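Cellulase (Xanthomonas axonopodis pv. citri, PDB 4W7W) probably hydrolyses the beta-1,4-glucosidic bonds of cellulose as a glycoside hydrolase family 5 enzyme, and binds cellopentaose. Local coordinates at residues Val147-Ile158 against Asn181-Thr191; Asp276-Glu287 against Gln324-Ala332. One frame throughout, in Å; residues are numbered along the deposited sequence. Where two conformers were deposited one is given.

Contact 1 (Val147-Ile158 against Asn181-Thr191); sequences VIFGLMNEPNGI and NLILVPGTAYT. With BGC (beta-D-glucopyranose), chain C; BGC (beta-D-glucopyranose), chain B.
Strands 147-150 and 183-186 run parallel, their axes 4.8 Å apart at closest approach, with Phe149 N giving to Leu182 O, Leu184 N to Phe149 O and Leu151 N to Leu184 O. They are neighbouring strands of the (beta/alpha)8 barrel, joined through helix 160-176 as a beta-alpha-beta unit. At their start Asn181 lays its amide over the Phe149 ring, planes 25° apart, while ND2 reaches Val147 O at 3.0 Å from above the carbonyl plane; a small flat amide can thus cover an aromatic face and still tie the two segments together. Ile183 has CG2 anti to the backbone N, which sets this methyl 3.6 Å from Leu151 CG; on the sheet's opposite face Ile148 CG2 meets Leu184 CG. Beyond the strands Pro155 CG packs at 3.6 Å on Pro186 CG, rigid ring against rigid ring, and Tyr190 N donates to Pro155 O. Thr188 OG1 donates to Ile158 O at 2.8 Å. Tyr190 offers one ring face to two glucose units and the other to Asn156 CB, centred 3.6 Å above it. In family 5's characteristic Asn-Glu-Pro sequence, Glu154 OE2 is hydrogen-bonded to His224 ND1, and OE1 accepts a hydrogen bond from O4 of the chain C glucose at 2.6 Å.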
loop_
_atom_site.group_PDB
_atom_site.type_symbol
_atom_site.label_atom_id
_atom_site.label_comp_id
_atom_site.label_asym_id
_atom_site.label_seq_id
_atom_site.Cartn_x
_atom_site.Cartn_y
_atom_site.Cartn_z
ATOM N N VAL A 147 10.285 -8.597 4.239
ATOM C CA VAL A 147 8.937 -8.177 4.607
ATOM C C VAL A 147 8.899 -6.723 5.050
ATOM O O VAL A 147 9.718 -6.295 5.876
ATOM C CB VAL A 147 8.371 -9.100 5.695
ATOM C CG1 VAL A 147 6.993 -8.622 6.121
ATOM C CG2 VAL A 147 8.312 -10.536 5.208
ATOM N N ILE A 148 7.935 -5.993 4.493
ATOM C CA ILE A 148 7.663 -4.598 4.816
ATOM C C ILE A 148 6.257 -4.544 5.415
ATOM O O ILE A 148 5.344 -5.235 4.929
ATOM C CB ILE A 148 7.764 -3.736 3.532
ATOM C CG1 ILE A 148 9.193 -3.766 2.979
ATOM C CG2 ILE A 148 7.304 -2.323 3.788
ATOM C CD1 ILE A 148 9.321 -3.236 1.571
ATOM N N PHE A 149 6.080 -3.747 6.475
ATOM C CA PHE A 149 4.793 -3.706 7.183
ATOM C C PHE A 149 3.974 -2.492 6.715
ATOM O O PHE A 149 4.292 -1.357 7.054
ATOM C CB PHE A 149 5.011 -3.641 8.687
ATOM C CG PHE A 149 5.794 -4.799 9.254
ATOM C CD1 PHE A 149 5.715 -6.084 8.749
ATOM C CD2 PHE A 149 6.581 -4.601 10.364
ATOM C CE1 PHE A 149 6.420 -7.123 9.337
ATOM C CE2 PHE A 149 7.291 -5.645 10.956
ATOM C CZ PHE A 149 7.190 -6.911 10.448
ATOM N N GLY A 150 2.922 -2.748 5.942
ATOM C CA GLY A 150 2.004 -1.695 5.488
ATOM C C GLY A 150 0.857 -1.553 6.464
ATOM O O GLY A 150 -0.160 -2.250 6.369
ATOM N N LEU A 151 1.022 -0.654 7.425
ATOM C CA LEU A 151 0.134 -0.606 8.591
ATOM C C LEU A 151 -1.356 -0.601 8.302
ATOM O O LEU A 151 -2.119 -1.246 9.012
ATOM C CB LEU A 151 0.451 0.606 9.455
ATOM C CG LEU A 151 1.869 0.681 10.015
ATOM C CD1 LEU A 151 1.939 1.822 11.016
ATOM C CD2 LEU A 151 2.299 -0.657 10.620
ATOM N N MET A 152 -1.794 0.187 7.318
ATOM C CA MET A 152 -3.224 0.285 7.080
ATOM C C MET A 152 -3.501 0.910 5.737
ATOM O O MET A 152 -3.045 2.021 5.462
ATOM C CB MET A 152 -3.890 1.170 8.140
ATOM C CG MET A 152 -5.394 1.287 8.002
ATOM S SD MET A 152 -6.290 -0.275 8.106
ATOM C CE MET A 152 -5.986 -0.699 9.821
ATOM N N ASN A 153 -4.296 0.250 4.914
ATOM C CA ASN A 153 -4.689 0.850 3.652
ATOM C C ASN A 153 -5.679 1.985 3.884
ATOM O O ASN A 153 -6.758 1.755 4.434
ATOM C CB ASN A 153 -5.328 -0.160 2.733
ATOM C CG ASN A 153 -5.635 0.449 1.394
ATOM O OD1 ASN A 153 -4.710 0.848 0.686
ATOM N ND2 ASN A 153 -6.898 0.554 1.043
ATOM N N GLU A 154 -5.335 3.185 3.412
ATOM C CA GLU A 154 -6.287 4.314 3.306
ATOM C C GLU A 154 -7.186 4.534 4.530
ATOM O O GLU A 154 -8.418 4.499 4.432
ATOM C CB GLU A 154 -7.125 4.195 2.032
ATOM C CG GLU A 154 -6.243 4.239 0.801
ATOM C CD GLU A 154 -7.013 4.324 -0.497
ATOM O OE1 GLU A 154 -8.252 4.355 -0.454
ATOM O OE2 GLU A 154 -6.343 4.359 -1.568
ATOM N N PRO A 155 -6.587 4.815 5.693
ATOM C CA PRO A 155 -7.419 5.324 6.781
ATOM C C PRO A 155 -8.238 6.526 6.305
ATOM O O PRO A 155 -7.766 7.329 5.510
ATOM C CB PRO A 155 -6.398 5.779 7.833
ATOM C CG PRO A 155 -5.112 5.092 7.481
ATOM C CD PRO A 155 -5.154 4.969 5.976
ATOM N N ASN A 156 -9.464 6.628 6.796
ATOM C CA ASN A 156 -10.331 7.768 6.521
ATOM C C ASN A 156 -11.395 7.743 7.615
ATOM O O ASN A 156 -11.506 6.760 8.346
ATOM C CB ASN A 156 -10.953 7.647 5.128
ATOM C CG ASN A 156 -11.847 6.447 4.987
ATOM O OD1 ASN A 156 -11.382 5.305 4.737
ATOM N ND2 ASN A 156 -13.108 6.654 5.174
ATOM N N GLY A 157 -12.151 8.829 7.759
ATOM C CA GLY A 157 -13.225 8.818 8.754
ATOM C C GLY A 157 -12.707 8.882 10.184
ATOM O O GLY A 157 -13.393 8.448 11.115
ATOM N N ILE A 158 -11.505 9.425 10.337
ATOM C CA ILE A 158 -10.797 9.550 11.605
ATOM C C ILE A 158 -9.925 10.784 11.447
ATOM O O ILE A 158 -9.384 11.011 10.360
ATOM C CB ILE A 158 -9.998 8.254 11.950
ATOM C CG1 ILE A 158 -9.256 8.407 13.279
ATOM C CG2 ILE A 158 -9.065 7.845 10.817
ATOM C CD1 ILE A 158 -8.759 7.098 13.850
ATOM N N ASN A 181 11.999 -4.218 10.619
ATOM C CA ASN A 181 11.488 -4.110 9.269
ATOM C C ASN A 181 11.021 -2.695 8.958
ATOM O O ASN A 181 10.613 -1.947 9.841
ATOM C CB ASN A 181 10.285 -5.035 9.086
ATOM C CG ASN A 181 10.543 -6.468 9.516
ATOM O OD1 ASN A 181 10.819 -6.725 10.686
ATOM N ND2 ASN A 181 10.420 -7.409 8.593
ATOM N N LEU A 182 11.046 -2.340 7.679
ATOM C CA LEU A 182 10.483 -1.080 7.222
ATOM C C LEU A 182 8.990 -1.064 7.525
ATOM O O LEU A 182 8.278 -2.042 7.232
ATOM C CB LEU A 182 10.720 -0.940 5.711
ATOM C CG LEU A 182 10.135 0.322 5.065
ATOM C CD1 LEU A 182 10.717 1.616 5.612
ATOM C CD2 LEU A 182 10.332 0.253 3.570
ATOM N N ILE A 183 8.523 0.047 8.094
ATOM C CA ILE A 183 7.112 0.287 8.350
ATOM C C ILE A 183 6.663 1.399 7.401
ATOM O O ILE A 183 7.272 2.475 7.366
ATOM C CB ILE A 183 6.863 0.728 9.811
ATOM C CG1 ILE A 183 7.225 -0.389 10.774
ATOM C CG2 ILE A 183 5.408 1.131 9.986
ATOM C CD1 ILE A 183 7.271 0.071 12.219
ATOM N N LEU A 184 5.582 1.141 6.672
ATOM C CA LEU A 184 4.925 2.144 5.835
ATOM C C LEU A 184 3.723 2.691 6.605
ATOM O O LEU A 184 2.793 1.953 6.930
ATOM C CB LEU A 184 4.460 1.562 4.504
ATOM C CG LEU A 184 5.568 0.941 3.656
ATOM C CD1 LEU A 184 4.974 0.454 2.347
ATOM C CD2 LEU A 184 6.711 1.906 3.414
ATOM N N VAL A 185 3.766 3.993 6.879
ATOM C CA VAL A 185 2.785 4.696 7.711
ATOM C C VAL A 185 1.933 5.596 6.831
ATOM O O VAL A 185 2.466 6.478 6.179
ATOM C CB VAL A 185 3.477 5.623 8.747
ATOM C CG1 VAL A 185 2.448 6.292 9.648
ATOM C CG2 VAL A 185 4.471 4.845 9.570
ATOM N N PRO A 186 0.610 5.395 6.818
ATOM C CA PRO A 186 -0.253 6.282 6.060
ATOM C C PRO A 186 -0.762 7.424 6.932
ATOM O O PRO A 186 -0.627 7.393 8.159
ATOM C CB PRO A 186 -1.409 5.361 5.710
ATOM C CG PRO A 186 -1.572 4.531 6.950
ATOM C CD PRO A 186 -0.162 4.313 7.463
ATOM N N GLY A 187 -1.388 8.401 6.276
ATOM C CA GLY A 187 -2.238 9.367 6.941
ATOM C C GLY A 187 -3.700 8.990 6.821
ATOM O O GLY A 187 -4.045 7.933 6.292
ATOM N N THR A 188 -4.554 9.884 7.334
ATOM C CA THR A 188 -5.979 9.757 7.117
ATOM C C THR A 188 -6.340 10.342 5.731
ATOM O O THR A 188 -5.460 10.514 4.879
ATOM C CB THR A 188 -6.791 10.329 8.288
ATOM O OG1 THR A 188 -8.144 9.935 8.121
ATOM C CG2 THR A 188 -6.661 11.837 8.421
ATOM N N ALA A 189 -7.622 10.609 5.472
ATOM C CA ALA A 189 -8.025 11.175 4.166
ATOM C C ALA A 189 -7.560 10.295 3.008
ATOM O O ALA A 189 -7.132 10.771 1.947
ATOM C CB ALA A 189 -7.550 12.624 4.002
ATOM N N TYR A 190 -7.677 8.978 3.197
ATOM C CA TYR A 190 -7.309 7.995 2.178
ATOM C C TYR A 190 -5.829 8.104 1.807
ATOM O O TYR A 190 -5.421 7.670 0.733
ATOM C CB TYR A 190 -8.200 8.078 0.940
ATOM C CG TYR A 190 -9.670 7.967 1.240
ATOM C CD1 TYR A 190 -10.299 6.741 1.271
ATOM C CD2 TYR A 190 -10.426 9.103 1.462
ATOM C CE1 TYR A 190 -11.651 6.654 1.536
ATOM C CE2 TYR A 190 -11.775 9.034 1.715
ATOM C CZ TYR A 190 -12.388 7.808 1.746
ATOM O OH TYR A 190 -13.748 7.741 1.993
ATOM N N THR A 191 -5.044 8.668 2.726
ATOM C CA THR A 191 -3.626 8.929 2.567
ATOM C C THR A 191 -3.256 9.516 1.203
ATOM O O THR A 191 -2.219 9.226 0.626
ATOM C CB THR A 191 -2.788 7.700 3.020
ATOM O OG1 THR A 191 -1.528 8.175 3.469
ATOM C CG2 THR A 191 -2.633 6.555 1.997
HETATM C C2 BGC C . -12.471 6.019 -2.583
HETATM C C3 BGC C . -11.672 4.767 -2.252
HETATM C C4 BGC C . -10.337 4.756 -2.989
HETATM C C5 BGC C . -9.604 6.072 -2.755
HETATM C C6 BGC C . -8.357 6.182 -3.612
HETATM C C1 BGC C . -11.611 7.240 -2.320
HETATM O O2 BGC C . -13.654 6.110 -1.782
HETATM O O3 BGC C . -12.428 3.614 -2.622
HETATM O O4 BGC C . -9.550 3.630 -2.594
HETATM O O5 BGC C . -10.432 7.176 -3.118
HETATM O O6 BGC C . -7.721 7.451 -3.423
HETATM C C2 BGC B . -10.702 11.729 -1.966
HETATM C C3 BGC B . -10.825 10.342 -2.569
HETATM C C4 BGC B . -12.027 9.589 -1.980
HETATM C C5 BGC B . -13.303 10.416 -1.992
HETATM C C6 BGC B . -14.434 9.714 -1.236
HETATM C C1 BGC B . -12.032 12.459 -1.988
HETATM O O2 BGC B . -9.694 12.484 -2.656
HETATM O O3 BGC B . -9.614 9.663 -2.260
HETATM O O4 BGC B . -12.323 8.394 -2.708
HETATM O O5 BGC B . -13.070 11.684 -1.375
HETATM O O6 BGC B . -15.649 10.445 -1.442
HETATM O O HOH W 1 11.738 -4.403 5.779
HETATM O O HOH W 2 0.273 1.564 5.495
#

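Contact 2 (Asp276-Glu287 against Gln324-Ala332); sequences DKALEGMLTYME and QMAILSKYA
Glu280 reaches across to Ile327, Lys330 and Tyr331, and its side chain shows how one long acid can serve all three. CB lies loosely beside the Tyr331 hydroxyl; CG and CD then run over Ile327 CG2, which is 3.8 Å from CD. The chain bends sharply at chi2 (-93°), bringing the carboxylate in toward residues 324-332. There OE1 accepts from Tyr331 OH at 2.7 Å, nearly along its C-O axis, and also takes a water proton; OE2 uses its syn lone pair for a salt bridge with Lys330 NZ, again 2.7 Å. With both oxygens gripped, the carboxylate's rotation is probably fixed. In the (beta/alpha)8 barrel this packing sets helix 273-288, which links strands 262-268 and 293-301 on the outside of the barrel, against the C-terminal segment that follows the final strand. Ile327 fits there as a knob into a hole formed by Asp276, Leu279, Glu280 and Leu283: its CG2 meets Leu279 CD2 at 3.7 Å and its CD1 touches Asp276 CG. Tyr331 suits a half-buried place, its ring taking Leu283 CB 3.6 Å above its centre in a CH-pi contact while the hydroxyl reaches the Glu280 carboxylate. Leu283 CD1 touches Tyr331 CD1, and a water joins Glu287 OE2 to Tyr331 O.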
loop_
_atom_site.group_PDB
_atom_site.type_symbol
_atom_site.label_atom_id
_atom_site.label_comp_id
_atom_site.label_asym_id
_atom_site.label_seq_id
_atom_site.Cartn_x
_atom_site.Cartn_y
_atom_site.Cartn_z
ATOM N N ASP A 276 -0.970 8.336 -20.344
ATOM C CA ASP A 276 0.391 7.833 -20.502
ATOM C C ASP A 276 1.405 8.950 -20.265
ATOM O O ASP A 276 2.450 8.730 -19.659
ATOM C CB ASP A 276 0.625 7.214 -21.879
ATOM C CG ASP A 276 0.177 5.752 -21.997
ATOM O OD1 ASP A 276 -0.207 5.136 -20.982
ATOM O OD2 ASP A 276 0.266 5.239 -23.140
ATOM N N LYS A 277 1.121 10.153 -20.762
ATOM C CA LYS A 277 2.008 11.296 -20.499
ATOM C C LYS A 277 2.076 11.606 -19.009
ATOM O O LYS A 277 3.150 11.851 -18.460
ATOM C CB LYS A 277 1.555 12.550 -21.246
ATOM C CG LYS A 277 1.866 12.540 -22.716
ATOM C CD LYS A 277 1.451 13.862 -23.333
ATOM C CE LYS A 277 2.467 14.953 -23.014
ATOM N NZ LYS A 277 2.262 16.170 -23.843
ATOM N N ALA A 278 0.925 11.573 -18.352
ATOM C CA ALA A 278 0.898 11.832 -16.914
ATOM C C ALA A 278 1.670 10.781 -16.147
ATOM O O ALA A 278 2.340 11.087 -15.160
ATOM C CB ALA A 278 -0.528 11.912 -16.427
ATOM N N LEU A 279 1.566 9.537 -16.593
ATOM C CA LEU A 279 2.272 8.437 -15.959
ATOM C C LEU A 279 3.777 8.616 -16.099
ATOM O O LEU A 279 4.520 8.544 -15.110
ATOM C CB LEU A 279 1.811 7.101 -16.551
ATOM C CG LEU A 279 2.533 5.877 -16.008
ATOM C CD1 LEU A 279 2.365 5.764 -14.499
ATOM C CD2 LEU A 279 2.052 4.618 -16.691
ATOM N N GLU A 280 4.227 8.874 -17.327
ATOM C CA GLU A 280 5.639 9.132 -17.558
ATOM C C GLU A 280 6.111 10.276 -16.656
ATOM O O GLU A 280 7.189 10.222 -16.045
ATOM C CB GLU A 280 5.881 9.494 -19.030
ATOM C CG GLU A 280 5.651 8.358 -20.018
ATOM C CD GLU A 280 6.890 7.543 -20.367
ATOM O OE1 GLU A 280 7.925 7.626 -19.665
ATOM O OE2 GLU A 280 6.792 6.750 -21.316
ATOM N N GLY A 281 5.295 11.323 -16.567
ATOM C CA GLY A 281 5.690 12.486 -15.782
ATOM C C GLY A 281 5.822 12.191 -14.304
ATOM O O GLY A 281 6.748 12.668 -13.640
ATOM N N MET A 282 4.902 11.403 -13.754
ATOM C CA MET A 282 4.958 11.115 -12.330
ATOM C C MET A 282 6.074 10.127 -12.000
ATOM O O MET A 282 6.740 10.283 -10.971
ATOM C CB MET A 282 3.574 10.754 -11.805
ATOM C CG MET A 282 3.054 9.394 -12.086
ATOM S SD MET A 282 1.295 9.325 -11.622
ATOM C CE MET A 282 1.355 9.645 -9.873
ATOM N N LEU A 283 6.335 9.160 -12.879
ATOM C CA LEU A 283 7.448 8.236 -12.667
ATOM C C LEU A 283 8.788 8.959 -12.770
ATOM O O LEU A 283 9.695 8.731 -11.961
ATOM C CB LEU A 283 7.356 7.092 -13.669
ATOM C CG LEU A 283 6.146 6.174 -13.521
ATOM C CD1 LEU A 283 6.082 5.214 -14.681
ATOM C CD2 LEU A 283 6.197 5.403 -12.232
ATOM N N THR A 284 8.904 9.860 -13.745
ATOM C CA THR A 284 10.086 10.685 -13.893
ATOM C C THR A 284 10.282 11.586 -12.663
ATOM O O THR A 284 11.403 11.728 -12.144
ATOM C CB THR A 284 9.986 11.530 -15.170
ATOM O OG1 THR A 284 10.005 10.652 -16.293
ATOM C CG2 THR A 284 11.142 12.519 -15.270
ATOM N N TYR A 285 9.180 12.151 -12.174
ATOM C CA TYR A 285 9.245 13.022 -11.000
ATOM C C TYR A 285 9.772 12.270 -9.774
ATOM O O TYR A 285 10.638 12.766 -9.041
ATOM C CB TYR A 285 7.871 13.636 -10.701
ATOM C CG TYR A 285 7.895 14.553 -9.513
ATOM C CD1 TYR A 285 8.226 15.891 -9.647
ATOM C CD2 TYR A 285 7.611 14.090 -8.238
ATOM C CE1 TYR A 285 8.282 16.735 -8.556
ATOM C CE2 TYR A 285 7.690 14.928 -7.138
ATOM C CZ TYR A 285 8.019 16.247 -7.305
ATOM O OH TYR A 285 8.082 17.055 -6.199
ATOM N N MET A 286 9.272 11.060 -9.547
ATOM C CA MET A 286 9.751 10.300 -8.388
ATOM C C MET A 286 11.234 9.958 -8.525
ATOM O O MET A 286 11.964 10.038 -7.548
ATOM C CB MET A 286 8.878 9.075 -8.141
ATOM C CG MET A 286 7.522 9.446 -7.567
ATOM S SD MET A 286 6.488 8.027 -7.148
ATOM C CE MET A 286 5.966 7.538 -8.781
ATOM N N GLU A 287 11.686 9.592 -9.729
ATOM C CA GLU A 287 13.108 9.313 -9.933
ATOM C C GLU A 287 13.966 10.544 -9.669
ATOM O O GLU A 287 15.008 10.453 -9.035
ATOM C CB GLU A 287 13.386 8.773 -11.339
ATOM C CG GLU A 287 12.969 7.315 -11.541
ATOM C CD GLU A 287 13.852 6.551 -12.502
ATOM O OE1 GLU A 287 14.375 7.165 -13.457
ATOM O OE2 GLU A 287 13.999 5.320 -12.324
ATOM N N GLN A 324 0.009 -0.438 -19.949
ATOM C CA GLN A 324 0.742 0.427 -19.029
ATOM C C GLN A 324 2.068 -0.185 -18.604
ATOM O O GLN A 324 2.981 0.525 -18.200
ATOM C CB GLN A 324 -0.094 0.761 -17.792
ATOM C CG GLN A 324 -1.374 1.544 -18.093
ATOM C CD GLN A 324 -2.603 0.674 -18.224
ATOM O OE1 GLN A 324 -2.554 -0.367 -18.886
ATOM N NE2 GLN A 324 -3.707 1.099 -17.642
ATOM N N MET A 325 2.180 -1.507 -18.708
ATOM C CA MET A 325 3.401 -2.167 -18.326
ATOM C C MET A 325 4.586 -1.747 -19.176
ATOM O O MET A 325 5.705 -1.754 -18.683
ATOM C CB MET A 325 3.240 -3.682 -18.408
ATOM C CG MET A 325 4.503 -4.466 -18.050
ATOM S SD MET A 325 5.264 -4.033 -16.475
ATOM C CE MET A 325 3.768 -4.322 -15.591
ATOM N N ALA A 326 4.358 -1.383 -20.429
ATOM C CA ALA A 326 5.459 -0.933 -21.259
ATOM C C ALA A 326 6.097 0.344 -20.723
ATOM O O ALA A 326 7.251 0.623 -20.992
ATOM C CB ALA A 326 4.987 -0.730 -22.679
ATOM N N ILE A 327 5.330 1.142 -19.997
ATOM C CA ILE A 327 5.862 2.331 -19.351
ATOM C C ILE A 327 6.463 1.982 -17.990
ATOM O O ILE A 327 7.596 2.358 -17.698
ATOM C CB ILE A 327 4.791 3.435 -19.244
ATOM C CG1 ILE A 327 4.428 3.901 -20.666
ATOM C CG2 ILE A 327 5.324 4.613 -18.437
ATOM C CD1 ILE A 327 3.164 4.712 -20.749
ATOM N N LEU A 328 5.731 1.242 -17.174
ATOM C CA LEU A 328 6.245 0.872 -15.859
ATOM C C LEU A 328 7.595 0.186 -15.947
ATOM O O LEU A 328 8.498 0.460 -15.158
ATOM C CB LEU A 328 5.258 -0.028 -15.114
ATOM C CG LEU A 328 3.896 0.573 -14.787
ATOM C CD1 LEU A 328 2.992 -0.490 -14.191
ATOM C CD2 LEU A 328 4.016 1.754 -13.845
ATOM N N SER A 329 7.737 -0.739 -16.890
ATOM C CA SER A 329 8.947 -1.528 -17.018
ATOM C C SER A 329 10.173 -0.662 -17.342
ATOM O O SER A 329 11.288 -1.005 -16.996
ATOM C CB SER A 329 8.738 -2.594 -18.099
ATOM O OG SER A 329 9.758 -3.573 -18.091
ATOM N N LYS A 330 9.966 0.470 -18.019
ATOM C CA LYS A 330 11.097 1.386 -18.303
ATOM C C LYS A 330 11.713 2.018 -17.059
ATOM O O LYS A 330 12.854 2.467 -17.100
ATOM C CB LYS A 330 10.662 2.542 -19.205
ATOM C CG LYS A 330 10.291 2.091 -20.589
ATOM C CD LYS A 330 10.203 3.252 -21.568
ATOM C CE LYS A 330 9.125 4.256 -21.166
ATOM N NZ LYS A 330 8.743 5.149 -22.296
ATOM N N TYR A 331 10.937 2.092 -15.984
ATOM C CA TYR A 331 11.383 2.642 -14.715
ATOM C C TYR A 331 11.716 1.544 -13.687
ATOM O O TYR A 331 11.891 1.832 -12.506
ATOM C CB TYR A 331 10.312 3.593 -14.188
ATOM C CG TYR A 331 10.091 4.799 -15.075
ATOM C CD1 TYR A 331 9.223 4.746 -16.165
ATOM C CD2 TYR A 331 10.734 5.999 -14.826
ATOM C CE1 TYR A 331 9.014 5.837 -16.988
ATOM C CE2 TYR A 331 10.521 7.110 -15.637
ATOM C CZ TYR A 331 9.660 7.032 -16.714
ATOM O OH TYR A 331 9.461 8.142 -17.491
ATOM N N ALA A 332 11.830 0.295 -14.149
ATOM C CA ALA A 332 12.083 -0.872 -13.287
ATOM C C ALA A 332 13.303 -1.665 -13.722
ATOM O O ALA A 332 14.242 -1.876 -12.951
ATOM C CB ALA A 332 10.867 -1.775 -13.272
ATOM O OXT ALA A 332 13.375 -2.148 -14.845
HETATM O O HOH W 3 10.529 7.328 -20.701
HETATM O O HOH W 4 12.351 3.933 -10.748
#

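From the N terminus the chain lays down strands 24-29, 65-70 and 104-109 before contact 1 begins at strand 147-150. That contact closes over the connection holding helix 160-176, and so ties two adjacent strands and the sugar-binding loops that follow them. Strands 219-226 and 262-268 come next; then contact 2 opens on helix 273-288 and closes near the C terminus, spanning strand 293-301 and a long loop. The two are in series along the chain, neither nested nor crossed. Their centres are about 24 Å apart and they do not touch: one belongs to the barrel wall, the other to its outer layer, where the chain's end is packed down.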